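Trehalose-6-phosphate phosphatase (Neosartorya fumigata, PDB 5DXO) belongs to the trehalose-phosphatase family of the HAD superfamily, with a Rossmann-like core carrying a magnesium ion and a smaller cap built on an antiparallel sheet. Local coordinates at residues R16-R21 with A208-L213; F25-T30 with I64-D69; R46-L51 with M77-E82; G129-R134 with Y143-P148. All coordinates share one frame; numbering follows the deposited sequence.

Contacts 1, 2 and 3 belong to the Rossmann-like core; contact 4 lies in the separate antiparallel sheet of the cap, its centre about 48 Å from that of contact 1 and about 30 Å from that of contact 2. Along the chain, contact 1 pairs the earliest segment with the latest, so the other three fall between its halves. Contacts 2 and 3 interleave through the beta-alpha-beta unit 21-26, 45-56, 60-65, and touch where Met77 meets Tyr27 and Ile64. Contacts 1 and 2 use opposite ends of strand 21-26, contact 2 the one carrying the magnesium ion. The metal site is thus built into the core, while contact 4 concerns the cap alone.

Contact 1. Residues R16-R21 with A208-L213; sequences RKARKR and APEFVL
Glu210 reaches across to the backbone just beyond helix 8-17. Its CB rests against Ala18 CB at 3.7 Å. With CG beside its own backbone N (chi1 -60°) and the chain extended from there, the carboxylate is carried along to the next residue, Arg19. OE1 takes the hydrogen bond from Arg19 N at 3.0 Å, almost straight at 170° and arriving nearly along the C-O axis. The same oxygen also lies 3.3 Å from Arg19 CG, while the Arg19 guanidinium bends off and leaves the carboxylate alone. A second bond runs the opposite way: Glu210 N donates a hydrogen bond to Lys20 O at 3.2 Å, distinctly bent.

Alongside, Ala18 CB packs on Phe211 CB at 3.5 Å, and Arg21 CG lies 3.7 Å from Phe211 CB. Arg21 passes Phe211 with its aliphatic part, its guanidinium plane standing 87° from the ring. The charged end belongs to others: Asp57 in a salt bridge, Asn60, Tyr15 O and, by cation-pi, the Tyr15 ring. Glu210 is thus held at both its backbone and its side-chain tip, which ties the turn into strand 21-26 to the approach of strand 211-216; the carboxylate does so through a backbone amide instead of a salt bridge with its arginine neighbour.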
loop_
_atom_site.group_PDB
_atom_site.type_symbol
_atom_site.label_atom_id
_atom_site.label_comp_id
_atom_site.label_asym_id
_atom_site.label_seq_id
_atom_site.Cartn_x
_atom_site.Cartn_y
_atom_site.Cartn_z
ATOM N N ARG A 16 -5.274 -17.494 -17.430
ATOM C CA ARG A 16 -6.041 -18.661 -17.869
ATOM C C ARG A 16 -5.582 -19.937 -17.171
ATOM O O ARG A 16 -6.405 -20.791 -16.833
ATOM C CB ARG A 16 -5.949 -18.823 -19.396
ATOM C CG ARG A 16 -6.781 -17.805 -20.169
ATOM C CD ARG A 16 -6.817 -18.095 -21.673
ATOM N NE ARG A 16 -7.914 -17.373 -22.321
ATOM C CZ ARG A 16 -7.810 -16.680 -23.455
ATOM N NH1 ARG A 16 -6.648 -16.605 -24.094
ATOM N NH2 ARG A 16 -8.876 -16.061 -23.955
ATOM N N LYS A 17 -4.280 -20.051 -16.917
ATOM C CA LYS A 17 -3.731 -21.245 -16.274
ATOM C C LYS A 17 -3.927 -21.316 -14.740
ATOM O O LYS A 17 -3.987 -22.406 -14.169
ATOM C CB LYS A 17 -2.240 -21.354 -16.609
ATOM C CG LYS A 17 -1.576 -22.612 -16.077
ATOM C CD LYS A 17 -0.283 -22.955 -16.815
ATOM C CE LYS A 17 0.784 -21.903 -16.621
ATOM N NZ LYS A 17 0.826 -20.952 -17.763
ATOM N N ALA A 18 -4.034 -20.167 -14.069
ATOM C CA ALA A 18 -4.086 -20.143 -12.599
ATOM C C ALA A 18 -5.426 -20.599 -12.030
ATOM O O ALA A 18 -6.481 -20.178 -12.518
ATOM C CB ALA A 18 -3.770 -18.735 -12.093
ATOM N N ARG A 19 -5.405 -21.418 -10.978
ATOM C CA ARG A 19 -6.669 -21.852 -10.355
ATOM C C ARG A 19 -7.240 -20.771 -9.438
ATOM O O ARG A 19 -8.446 -20.562 -9.420
ATOM C CB ARG A 19 -6.497 -23.176 -9.591
ATOM C CG ARG A 19 -5.556 -23.173 -8.429
ATOM C CD ARG A 19 -5.309 -24.603 -7.914
ATOM N NE ARG A 19 -6.425 -25.133 -7.132
ATOM C CZ ARG A 19 -6.661 -24.822 -5.854
ATOM N NH1 ARG A 19 -5.872 -23.959 -5.214
ATOM N NH2 ARG A 19 -7.690 -25.366 -5.211
ATOM N N LYS A 20 -6.370 -20.068 -8.712
ATOM C CA LYS A 20 -6.784 -18.906 -7.919
ATOM C C LYS A 20 -5.924 -17.683 -8.264
ATOM O O LYS A 20 -4.766 -17.824 -8.679
ATOM C CB LYS A 20 -6.705 -19.217 -6.420
ATOM C CG LYS A 20 -7.892 -20.052 -5.891
ATOM C CD LYS A 20 -9.152 -19.188 -5.692
ATOM C CE LYS A 20 -10.372 -20.031 -5.265
ATOM N NZ LYS A 20 -11.431 -19.236 -4.597
ATOM N N ARG A 21 -6.490 -16.482 -8.129
ATOM C CA ARG A 21 -5.772 -15.291 -8.588
ATOM C C ARG A 21 -5.927 -14.165 -7.582
ATOM O O ARG A 21 -6.975 -14.033 -6.954
ATOM C CB ARG A 21 -6.284 -14.856 -9.975
ATOM C CG ARG A 21 -6.301 -16.013 -10.992
ATOM C CD ARG A 21 -6.834 -15.628 -12.335
ATOM N NE ARG A 21 -8.281 -15.498 -12.281
ATOM C CZ ARG A 21 -9.148 -16.246 -12.955
ATOM N NH1 ARG A 21 -8.747 -17.192 -13.794
ATOM N NH2 ARG A 21 -10.430 -16.010 -12.799
ATOM N N ALA A 208 -1.198 -21.368 -2.469
ATOM C CA ALA A 208 -0.772 -20.035 -2.894
ATOM C C ALA A 208 -1.376 -19.676 -4.272
ATOM O O ALA A 208 -1.474 -20.535 -5.153
ATOM C CB ALA A 208 0.758 -19.961 -2.929
ATOM N N PRO A 209 -1.814 -18.414 -4.453
ATOM C CA PRO A 209 -2.360 -18.007 -5.758
ATOM C C PRO A 209 -1.335 -18.185 -6.869
ATOM O O PRO A 209 -0.146 -17.907 -6.664
ATOM C CB PRO A 209 -2.693 -16.517 -5.558
ATOM C CG PRO A 209 -1.780 -16.088 -4.429
ATOM C CD PRO A 209 -1.755 -17.281 -3.509
ATOM N N GLU A 210 -1.779 -18.644 -8.034
ATOM C CA GLU A 210 -0.857 -18.885 -9.128
ATOM C C GLU A 210 -0.860 -17.750 -10.141
ATOM O O GLU A 210 -0.233 -17.843 -11.192
ATOM C CB GLU A 210 -1.202 -20.207 -9.816
ATOM C CG GLU A 210 -1.122 -21.419 -8.901
ATOM C CD GLU A 210 -1.659 -22.678 -9.565
ATOM O OE1 GLU A 210 -2.780 -22.629 -10.118
ATOM O OE2 GLU A 210 -0.950 -23.708 -9.550
ATOM N N PHE A 211 -1.557 -16.670 -9.810
ATOM C CA PHE A 211 -1.525 -15.452 -10.603
ATOM C C PHE A 211 -1.624 -14.304 -9.611
ATOM O O PHE A 211 -2.525 -14.290 -8.785
ATOM C CB PHE A 211 -2.680 -15.416 -11.615
ATOM C CG PHE A 211 -2.796 -14.117 -12.393
ATOM C CD1 PHE A 211 -2.266 -14.003 -13.667
ATOM C CD2 PHE A 211 -3.463 -13.017 -11.850
ATOM C CE1 PHE A 211 -2.392 -12.805 -14.390
ATOM C CE2 PHE A 211 -3.589 -11.826 -12.552
ATOM C CZ PHE A 211 -3.065 -11.713 -13.826
ATOM N N VAL A 212 -0.674 -13.378 -9.659
ATOM C CA VAL A 212 -0.749 -12.177 -8.824
ATOM C C VAL A 212 -0.462 -10.955 -9.678
ATOM O O VAL A 212 0.575 -10.892 -10.310
ATOM C CB VAL A 212 0.272 -12.216 -7.636
ATOM C CG1 VAL A 212 0.142 -10.924 -6.741
ATOM C CG2 VAL A 212 0.104 -13.453 -6.830
ATOM N N LEU A 213 -1.387 -9.992 -9.703
ATOM C CA LEU A 213 -1.186 -8.731 -10.408
ATOM C C LEU A 213 -1.222 -7.618 -9.385
ATOM O O LEU A 213 -2.205 -7.449 -8.674
ATOM C CB LEU A 213 -2.250 -8.498 -11.470
ATOM C CG LEU A 213 -2.244 -7.198 -12.282
ATOM C CD1 LEU A 213 -0.959 -7.038 -13.090
ATOM C CD2 LEU A 213 -3.449 -7.188 -13.186
#

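Contact 2. Residues F25-T30 with I64-D69; sequences FDYDGT and IISGRD. With MG (magnesium ion), chain C.
Asp28 OD2 is gripped by Arg68 NE at 2.9 Å and by water 2 at 2.8 Å. The other oxygen, OD1, takes Arg68 NH2 at 2.9 Å and 176°, completing a side-on, two-nitrogen salt bridge. NE uses the syn lone pair of OD2, and the carboxylate and guanidinium planes are 31° apart. Water 2 also joins Asp28 N to Ser66 OG, and that hydroxyl accepts from Arg68 N in an ST turn.

Behind the loops, the parallel strands pair through Ile65 N and Phe25 O at 2.8 Å, with Ile64 CD1 at the edge of the Phe25 ring. Magnesium binds Asp26 OD2 at 2.1 Å and Asp28 O at 2.0 Å; three waters and Asp217 complete six ligands. Thr30 OG1 donates to the anti lone pair of Asp26 OD2, an arrangement consistent with the HAD DxDx(T/V) motif. Asp26 OD1 forms a salt bridge with Lys190 NZ. Asp28 thus serves twice: Arg68 grips its carboxylate, and its carbonyl O binds the metal.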
loop_
_atom_site.group_PDB
_atom_site.type_symbol
_atom_site.label_atom_id
_atom_site.label_comp_id
_atom_site.label_asym_id
_atom_site.label_seq_id
_atom_site.Cartn_x
_atom_site.Cartn_y
_atom_site.Cartn_z
ATOM N N PHE A 25 -4.682 -3.592 -6.204
ATOM C CA PHE A 25 -4.728 -2.319 -6.922
ATOM C C PHE A 25 -4.569 -1.131 -5.973
ATOM O O PHE A 25 -5.381 -0.956 -5.078
ATOM C CB PHE A 25 -6.069 -2.126 -7.651
ATOM C CG PHE A 25 -6.350 -3.123 -8.741
ATOM C CD1 PHE A 25 -5.450 -3.347 -9.758
ATOM C CD2 PHE A 25 -7.553 -3.805 -8.771
ATOM C CE1 PHE A 25 -5.749 -4.271 -10.783
ATOM C CE2 PHE A 25 -7.846 -4.710 -9.796
ATOM C CZ PHE A 25 -6.949 -4.945 -10.786
ATOM N N ASP A 26 -3.545 -0.313 -6.177
ATOM C CA ASP A 26 -3.601 1.055 -5.671
ATOM C C ASP A 26 -4.812 1.787 -6.282
ATOM O O ASP A 26 -5.275 1.417 -7.365
ATOM C CB ASP A 26 -2.306 1.789 -5.992
ATOM C CG ASP A 26 -2.364 3.256 -5.600
ATOM O OD1 ASP A 26 -2.633 3.560 -4.417
ATOM O OD2 ASP A 26 -2.195 4.088 -6.494
ATOM N N TYR A 27 -5.355 2.810 -5.614
ATOM C CA TYR A 27 -6.496 3.503 -6.203
ATOM C C TYR A 27 -6.078 4.757 -6.997
ATOM O O TYR A 27 -6.071 4.744 -8.227
ATOM C CB TYR A 27 -7.531 3.874 -5.126
ATOM C CG TYR A 27 -8.747 4.580 -5.694
ATOM C CD1 TYR A 27 -9.520 3.988 -6.685
ATOM C CD2 TYR A 27 -9.109 5.853 -5.259
ATOM C CE1 TYR A 27 -10.621 4.633 -7.221
ATOM C CE2 TYR A 27 -10.208 6.506 -5.787
ATOM C CZ TYR A 27 -10.959 5.892 -6.767
ATOM O OH TYR A 27 -12.052 6.525 -7.306
ATOM N N ASP A 28 -5.740 5.833 -6.294
ATOM C CA ASP A 28 -5.394 7.106 -6.950
ATOM C C ASP A 28 -4.132 7.029 -7.818
ATOM O O ASP A 28 -3.059 6.632 -7.343
ATOM C CB ASP A 28 -5.238 8.201 -5.891
ATOM C CG ASP A 28 -6.574 8.585 -5.251
ATOM O OD1 ASP A 28 -7.450 9.083 -5.987
ATOM O OD2 ASP A 28 -6.749 8.382 -4.021
ATOM N N GLY A 29 -4.272 7.397 -9.090
ATOM C CA GLY A 29 -3.157 7.393 -10.019
ATOM C C GLY A 29 -2.948 6.057 -10.704
ATOM O O GLY A 29 -2.064 5.916 -11.553
ATOM N N THR A 30 -3.776 5.084 -10.334
ATOM C CA THR A 30 -3.656 3.718 -10.834
ATOM C C THR A 30 -4.954 3.278 -11.497
ATOM O O THR A 30 -4.994 2.976 -12.687
ATOM C CB THR A 30 -3.278 2.756 -9.692
ATOM O OG1 THR A 30 -2.007 3.157 -9.127
ATOM C CG2 THR A 30 -3.183 1.324 -10.192
ATOM N N ILE A 64 -8.510 -3.410 -3.128
ATOM C CA ILE A 64 -8.278 -1.992 -3.365
ATOM C C ILE A 64 -7.537 -1.441 -2.158
ATOM O O ILE A 64 -8.017 -1.530 -1.020
ATOM C CB ILE A 64 -9.582 -1.194 -3.565
ATOM C CG1 ILE A 64 -10.561 -1.947 -4.475
ATOM C CG2 ILE A 64 -9.269 0.170 -4.124
ATOM C CD1 ILE A 64 -10.075 -2.111 -5.919
ATOM N N ILE A 65 -6.363 -0.875 -2.409
ATOM C CA ILE A 65 -5.476 -0.467 -1.332
ATOM C C ILE A 65 -5.253 1.035 -1.446
ATOM O O ILE A 65 -4.706 1.507 -2.440
ATOM C CB ILE A 65 -4.168 -1.240 -1.403
ATOM C CG1 ILE A 65 -4.492 -2.738 -1.528
ATOM C CG2 ILE A 65 -3.273 -0.924 -0.195
ATOM C CD1 ILE A 65 -3.296 -3.623 -1.575
ATOM N N SER A 66 -5.713 1.788 -0.445
ATOM C CA SER A 66 -5.819 3.239 -0.597
ATOM C C SER A 66 -5.567 4.010 0.697
ATOM O O SER A 66 -5.767 3.482 1.788
ATOM C CB SER A 66 -7.205 3.578 -1.141
ATOM O OG SER A 66 -7.381 4.969 -1.270
ATOM N N GLY A 67 -5.123 5.260 0.563
ATOM C CA GLY A 67 -4.971 6.140 1.711
ATOM C C GLY A 67 -6.293 6.777 2.103
ATOM O O GLY A 67 -6.430 7.360 3.184
ATOM N N ARG A 68 -7.275 6.650 1.225
ATOM C CA ARG A 68 -8.601 7.226 1.428
ATOM C C ARG A 68 -9.306 6.728 2.681
ATOM O O ARG A 68 -9.158 5.573 3.080
ATOM C CB ARG A 68 -9.491 6.929 0.229
ATOM C CG ARG A 68 -8.989 7.485 -1.077
ATOM C CD ARG A 68 -9.360 8.919 -1.250
ATOM N NE ARG A 68 -9.089 9.324 -2.621
ATOM C CZ ARG A 68 -9.632 10.380 -3.206
ATOM N NH1 ARG A 68 -10.494 11.144 -2.540
ATOM N NH2 ARG A 68 -9.313 10.665 -4.461
ATOM N N ASP A 69 -10.116 7.597 3.274
ATOM C CA ASP A 69 -10.827 7.249 4.493
ATOM C C ASP A 69 -11.822 6.112 4.266
ATOM O O ASP A 69 -12.304 5.877 3.155
ATOM C CB ASP A 69 -11.543 8.476 5.060
ATOM C CG ASP A 69 -10.598 9.649 5.268
ATOM O OD1 ASP A 69 -10.256 9.948 6.440
ATOM O OD2 ASP A 69 -10.185 10.265 4.257
HETATM MG MG MG C . -1.553 6.083 -6.186
HETATM O O HOH W 1 -2.525 6.293 -4.399
HETATM O O HOH W 2 -5.738 5.892 -3.254
HETATM O O HOH W 3 -0.696 8.010 -6.114
HETATM O O HOH W 4 -0.055 5.172 -5.334
#

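Contact 3. Residues R46-L51 with M77-E82; sequences RVLRTL and MGHIPE
Leu48 pushes its forked end from helix 45-56 into a hollow formed by Met77, His79 and Ile80, three residues of one type I turn. Both prongs meet His79 NE2, CD1 at the ring's edge at 4.0 Å and CD2 at 4.1 Å. CD2 also reaches Met77 SD at 4.3 Å and Ile80 CD1 at 4.5 Å. Ile80 answers with a bump of its own: its extended chain (chi2 175°) sets CD1 against the helix backbone, 3.5 Å from Leu48 O. One turn of helix further on, Leu51 CD1 flanks the Met77 sulfur at 4.2 Å.

Within the turn, Ile80 N donates a hydrogen bond to Met77 O at 2.9 Å, and Ile80 CG1 lies over one face of the His79 ring, toward its rim. Deeper in, Met77 and Leu51 both reach Ile64 of strand 60-65. No hydrogen bond crosses between helix and turn, so what joins the loop after helix 70-76 to helix 45-56 is dispersion and fit of shape.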
loop_
_atom_site.group_PDB
_atom_site.type_symbol
_atom_site.label_atom_id
_atom_site.label_comp_id
_atom_site.label_asym_id
_atom_site.label_seq_id
_atom_site.Cartn_x
_atom_site.Cartn_y
_atom_site.Cartn_z
ATOM N N ARG A 46 -17.284 3.224 -15.416
ATOM C CA ARG A 46 -16.458 2.266 -16.157
ATOM C C ARG A 46 -15.464 1.547 -15.236
ATOM O O ARG A 46 -15.279 0.334 -15.335
ATOM C CB ARG A 46 -15.704 2.974 -17.283
ATOM C CG ARG A 46 -14.970 2.049 -18.244
ATOM C CD ARG A 46 -14.281 2.871 -19.323
ATOM N NE ARG A 46 -13.515 3.968 -18.727
ATOM C CZ ARG A 46 -13.326 5.164 -19.283
ATOM N NH1 ARG A 46 -13.841 5.442 -20.476
ATOM N NH2 ARG A 46 -12.615 6.086 -18.642
ATOM N N VAL A 47 -14.815 2.304 -14.358
ATOM C CA VAL A 47 -13.967 1.700 -13.327
ATOM C C VAL A 47 -14.763 0.732 -12.425
ATOM O O VAL A 47 -14.365 -0.413 -12.226
ATOM C CB VAL A 47 -13.297 2.781 -12.468
ATOM C CG1 VAL A 47 -12.567 2.156 -11.287
ATOM C CG2 VAL A 47 -12.316 3.591 -13.318
ATOM N N LEU A 48 -15.905 1.178 -11.912
ATOM C CA LEU A 48 -16.701 0.343 -11.013
ATOM C C LEU A 48 -17.203 -0.928 -11.697
ATOM O O LEU A 48 -17.187 -2.012 -11.107
ATOM C CB LEU A 48 -17.878 1.139 -10.460
ATOM C CG LEU A 48 -17.511 2.279 -9.509
ATOM C CD1 LEU A 48 -18.750 3.119 -9.163
ATOM C CD2 LEU A 48 -16.843 1.737 -8.245
ATOM N N ARG A 49 -17.651 -0.781 -12.941
ATOM C CA ARG A 49 -18.128 -1.897 -13.743
ATOM C C ARG A 49 -17.003 -2.902 -14.022
ATOM O O ARG A 49 -17.203 -4.116 -14.022
ATOM C CB ARG A 49 -18.698 -1.364 -15.066
ATOM C CG ARG A 49 -19.881 -2.130 -15.635
ATOM C CD ARG A 49 -20.482 -1.398 -16.843
ATOM N NE ARG A 49 -19.478 -1.090 -17.865
ATOM C CZ ARG A 49 -19.314 0.110 -18.417
ATOM N NH1 ARG A 49 -20.096 1.122 -18.053
ATOM N NH2 ARG A 49 -18.373 0.300 -19.335
ATOM N N THR A 50 -15.813 -2.381 -14.286
ATOM C CA THR A 50 -14.671 -3.230 -14.580
ATOM C C THR A 50 -14.276 -4.025 -13.338
ATOM O O THR A 50 -14.034 -5.224 -13.413
ATOM C CB THR A 50 -13.486 -2.405 -15.085
ATOM O OG1 THR A 50 -13.884 -1.694 -16.262
ATOM C CG2 THR A 50 -12.321 -3.315 -15.426
ATOM N N LEU A 51 -14.254 -3.355 -12.194
ATOM C CA LEU A 51 -13.936 -4.015 -10.930
ATOM C C LEU A 51 -15.017 -4.999 -10.512
ATOM O O LEU A 51 -14.713 -6.091 -10.027
ATOM C CB LEU A 51 -13.732 -2.981 -9.824
ATOM C CG LEU A 51 -12.514 -2.066 -9.931
ATOM C CD1 LEU A 51 -12.667 -0.944 -8.924
ATOM C CD2 LEU A 51 -11.217 -2.830 -9.693
ATOM N N MET A 77 -17.055 2.153 -3.150
ATOM C CA MET A 77 -16.609 0.795 -3.497
ATOM C C MET A 77 -17.415 -0.288 -2.791
ATOM O O MET A 77 -17.635 -1.372 -3.337
ATOM C CB MET A 77 -15.140 0.603 -3.131
ATOM C CG MET A 77 -14.204 1.602 -3.739
ATOM S SD MET A 77 -13.701 1.104 -5.374
ATOM C CE MET A 77 -12.289 2.157 -5.572
ATOM N N GLY A 78 -17.823 0.017 -1.560
ATOM C CA GLY A 78 -18.403 -0.950 -0.648
ATOM C C GLY A 78 -19.672 -1.619 -1.136
ATOM O O GLY A 78 -20.047 -2.681 -0.642
ATOM N N HIS A 79 -20.329 -1.003 -2.111
ATOM C CA HIS A 79 -21.528 -1.583 -2.711
ATOM C C HIS A 79 -21.206 -2.761 -3.638
ATOM O O HIS A 79 -22.118 -3.417 -4.143
ATOM C CB HIS A 79 -22.294 -0.519 -3.489
ATOM C CG HIS A 79 -21.522 0.061 -4.633
ATOM N ND1 HIS A 79 -21.762 -0.287 -5.947
ATOM C CD2 HIS A 79 -20.509 0.961 -4.661
ATOM C CE1 HIS A 79 -20.932 0.374 -6.735
ATOM N NE2 HIS A 79 -20.163 1.139 -5.979
ATOM N N ILE A 80 -19.917 -2.997 -3.888
ATOM C CA ILE A 80 -19.451 -4.221 -4.546
ATOM C C ILE A 80 -18.847 -5.105 -3.462
ATOM O O ILE A 80 -17.636 -5.027 -3.177
ATOM C CB ILE A 80 -18.394 -3.946 -5.648
ATOM C CG1 ILE A 80 -18.942 -2.999 -6.715
ATOM C CG2 ILE A 80 -17.935 -5.244 -6.285
ATOM C CD1 ILE A 80 -17.914 -2.595 -7.750
ATOM N N PRO A 81 -19.680 -5.955 -2.843
ATOM C CA PRO A 81 -19.231 -6.664 -1.642
ATOM C C PRO A 81 -18.076 -7.640 -1.887
ATOM O O PRO A 81 -17.448 -8.046 -0.912
ATOM C CB PRO A 81 -20.497 -7.410 -1.186
ATOM C CG PRO A 81 -21.297 -7.577 -2.423
ATOM C CD PRO A 81 -21.056 -6.323 -3.218
ATOM N N GLU A 82 -17.796 -7.992 -3.141
ATOM C CA GLU A 82 -16.726 -8.956 -3.419
ATOM C C GLU A 82 -15.319 -8.316 -3.354
ATOM O O GLU A 82 -14.306 -9.009 -3.481
ATOM C CB GLU A 82 -16.938 -9.614 -4.782
ATOM C CG GLU A 82 -18.194 -10.505 -4.886
ATOM C CD GLU A 82 -19.468 -9.704 -5.132
ATOM O OE1 GLU A 82 -19.383 -8.473 -5.371
ATOM O OE2 GLU A 82 -20.563 -10.305 -5.089
#

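Contact 4. Residues G129-R134 with Y143-P148; sequences GSFIER and YRRADP
This contact sits at one end of the beta hairpin 131-134/139-142 in the cap's antiparallel sheet, where the chain entering the first strand meets the type I turn that leaves the second, Tyr143 to Ala146. The turn closes with Ala146 N on Tyr143 O, and Asp147 then caps the start of helix 148-164. Gly129 takes a positive phi (104°), at which a CB would run into the preceding carbonyl O and Arg145 C; having none, it lets Arg145 pack close, with CB 3.3 Å from Gly129 O. Next along, Ser130 CB lies against Tyr143 CB at 3.9 Å, while Ser130 OG turns off to Thr127 O.

Two arginines reach the outer end of the Phe131 ring. Its CG sits between backbone N and carbonyl carbon (chi1 67°), turning the CE1-CZ edge toward both guanidinium groups. Arg144 NH1 comes to the ring's edge, 4.1 Å from Phe131 CZ. The two planes are perpendicular, and Phe131 CE1 sits over one face of that guanidinium. Arg145 NH2 approaches CE1 of the same ring obliquely at 3.9 Å, and the His142 ring also meets Phe131. The two segments share no direct hydrogen bond; water 5 spans them, donating to Gly129 O at 2.7 Å and accepting from Arg145 N at 2.9 Å.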
loop_
_atom_site.group_PDB
_atom_site.type_symbol
_atom_site.label_atom_id
_atom_site.label_comp_id
_atom_site.label_asym_id
_atom_site.label_seq_id
_atom_site.Cartn_x
_atom_site.Cartn_y
_atom_site.Cartn_z
ATOM N N GLY A 129 12.428 25.375 17.445
ATOM C CA GLY A 129 11.831 25.389 16.124
ATOM C C GLY A 129 11.106 24.096 15.789
ATOM O O GLY A 129 10.286 24.047 14.862
ATOM N N SER A 130 11.387 23.046 16.555
ATOM C CA SER A 130 10.809 21.740 16.266
ATOM C C SER A 130 9.494 21.563 16.999
ATOM O O SER A 130 9.200 22.295 17.945
ATOM C CB SER A 130 11.787 20.617 16.640
ATOM O OG SER A 130 11.911 20.475 18.048
ATOM N N PHE A 131 8.694 20.607 16.557
ATOM C CA PHE A 131 7.438 20.329 17.245
ATOM C C PHE A 131 6.956 18.937 16.885
ATOM O O PHE A 131 7.414 18.344 15.907
ATOM C CB PHE A 131 6.366 21.393 16.899
ATOM C CG PHE A 131 5.922 21.361 15.463
ATOM C CD1 PHE A 131 6.620 22.070 14.489
ATOM C CD2 PHE A 131 4.819 20.608 15.085
ATOM C CE1 PHE A 131 6.221 22.026 13.155
ATOM C CE2 PHE A 131 4.417 20.562 13.764
ATOM C CZ PHE A 131 5.116 21.267 12.799
ATOM N N ILE A 132 6.013 18.430 17.669
ATOM C CA ILE A 132 5.462 17.097 17.456
ATOM C C ILE A 132 4.075 17.153 16.816
ATOM O O ILE A 132 3.258 17.977 17.204
ATOM C CB ILE A 132 5.383 16.345 18.791
ATOM C CG1 ILE A 132 6.782 16.251 19.422
ATOM C CG2 ILE A 132 4.786 14.956 18.592
ATOM C CD1 ILE A 132 6.756 15.782 20.856
ATOM N N GLU A 133 3.816 16.288 15.835
ATOM C CA GLU A 133 2.484 16.150 15.258
ATOM C C GLU A 133 1.968 14.734 15.445
ATOM O O GLU A 133 2.614 13.773 15.031
ATOM C CB GLU A 133 2.494 16.504 13.765
ATOM C CG GLU A 133 1.138 16.314 13.095
ATOM C CD GLU A 133 1.209 16.460 11.590
ATOM O OE1 GLU A 133 2.333 16.381 11.035
ATOM O OE2 GLU A 133 0.141 16.654 10.965
ATOM N N ARG A 134 0.805 14.582 16.010
ATOM C CA ARG A 134 0.235 13.277 16.177
ATOM C C ARG A 134 -0.886 13.062 15.183
ATOM O O ARG A 134 -1.687 13.927 14.976
ATOM C CB ARG A 134 -0.266 13.144 17.590
ATOM C CG ARG A 134 -1.051 11.904 17.877
ATOM C CD ARG A 134 -1.526 11.952 19.299
ATOM N NE ARG A 134 -1.260 10.744 20.043
ATOM C CZ ARG A 134 -0.477 10.694 21.089
ATOM N NH1 ARG A 134 0.121 11.760 21.494
ATOM N NH2 ARG A 134 -0.292 9.586 21.730
ATOM N N TYR A 143 11.278 19.277 12.271
ATOM C CA TYR A 143 12.329 20.201 12.718
ATOM C C TYR A 143 12.800 21.138 11.617
ATOM O O TYR A 143 13.882 21.726 11.715
ATOM C CB TYR A 143 13.531 19.431 13.306
ATOM C CG TYR A 143 14.140 18.389 12.377
ATOM C CD1 TYR A 143 15.207 18.704 11.540
ATOM C CD2 TYR A 143 13.645 17.093 12.344
ATOM C CE1 TYR A 143 15.763 17.749 10.686
ATOM C CE2 TYR A 143 14.194 16.134 11.499
ATOM C CZ TYR A 143 15.251 16.467 10.677
ATOM O OH TYR A 143 15.794 15.508 9.847
ATOM N N ARG A 144 11.976 21.305 10.584
ATOM C CA ARG A 144 12.321 22.204 9.486
ATOM C C ARG A 144 12.713 23.608 9.941
ATOM O O ARG A 144 13.504 24.273 9.269
ATOM C CB ARG A 144 11.163 22.292 8.482
ATOM C CG ARG A 144 9.899 22.990 8.988
ATOM C CD ARG A 144 8.741 22.786 7.993
ATOM N NE ARG A 144 7.507 23.471 8.382
ATOM C CZ ARG A 144 6.412 22.858 8.830
ATOM N NH1 ARG A 144 6.387 21.535 8.954
ATOM N NH2 ARG A 144 5.341 23.566 9.155
ATOM N N ARG A 145 12.216 24.056 11.095
ATOM C CA ARG A 145 12.467 25.439 11.529
ATOM C C ARG A 145 13.766 25.654 12.307
ATOM O O ARG A 145 14.118 26.791 12.611
ATOM C CB ARG A 145 11.305 25.963 12.380
ATOM C CG ARG A 145 10.043 26.249 11.583
ATOM C CD ARG A 145 8.934 26.848 12.455
ATOM N NE ARG A 145 7.688 26.093 12.342
ATOM C CZ ARG A 145 6.474 26.588 12.581
ATOM N NH1 ARG A 145 6.310 27.865 12.947
ATOM N NH2 ARG A 145 5.414 25.798 12.446
ATOM N N ALA A 146 14.469 24.579 12.643
ATOM C CA ALA A 146 15.778 24.728 13.275
ATOM C C ALA A 146 16.827 24.971 12.203
ATOM O O ALA A 146 16.565 24.741 11.019
ATOM C CB ALA A 146 16.127 23.490 14.093
ATOM N N ASP A 147 18.016 25.416 12.599
ATOM C CA ASP A 147 19.136 25.444 11.659
ATOM C C ASP A 147 19.320 24.047 11.079
ATOM O O ASP A 147 19.281 23.058 11.821
ATOM C CB ASP A 147 20.423 25.913 12.340
ATOM C CG ASP A 147 21.662 25.609 11.510
ATOM O OD1 ASP A 147 21.841 26.245 10.445
ATOM O OD2 ASP A 147 22.457 24.736 11.922
ATOM N N PRO A 148 19.485 23.951 9.751
ATOM C CA PRO A 148 19.533 22.634 9.106
ATOM C C PRO A 148 20.615 21.723 9.686
ATOM O O PRO A 148 20.315 20.565 9.956
ATOM C CB PRO A 148 19.818 22.972 7.638
ATOM C CG PRO A 148 19.229 24.332 7.464
ATOM C CD PRO A 148 19.484 25.048 8.767
HETATM O O HOH W 5 9.903 22.848 12.443
#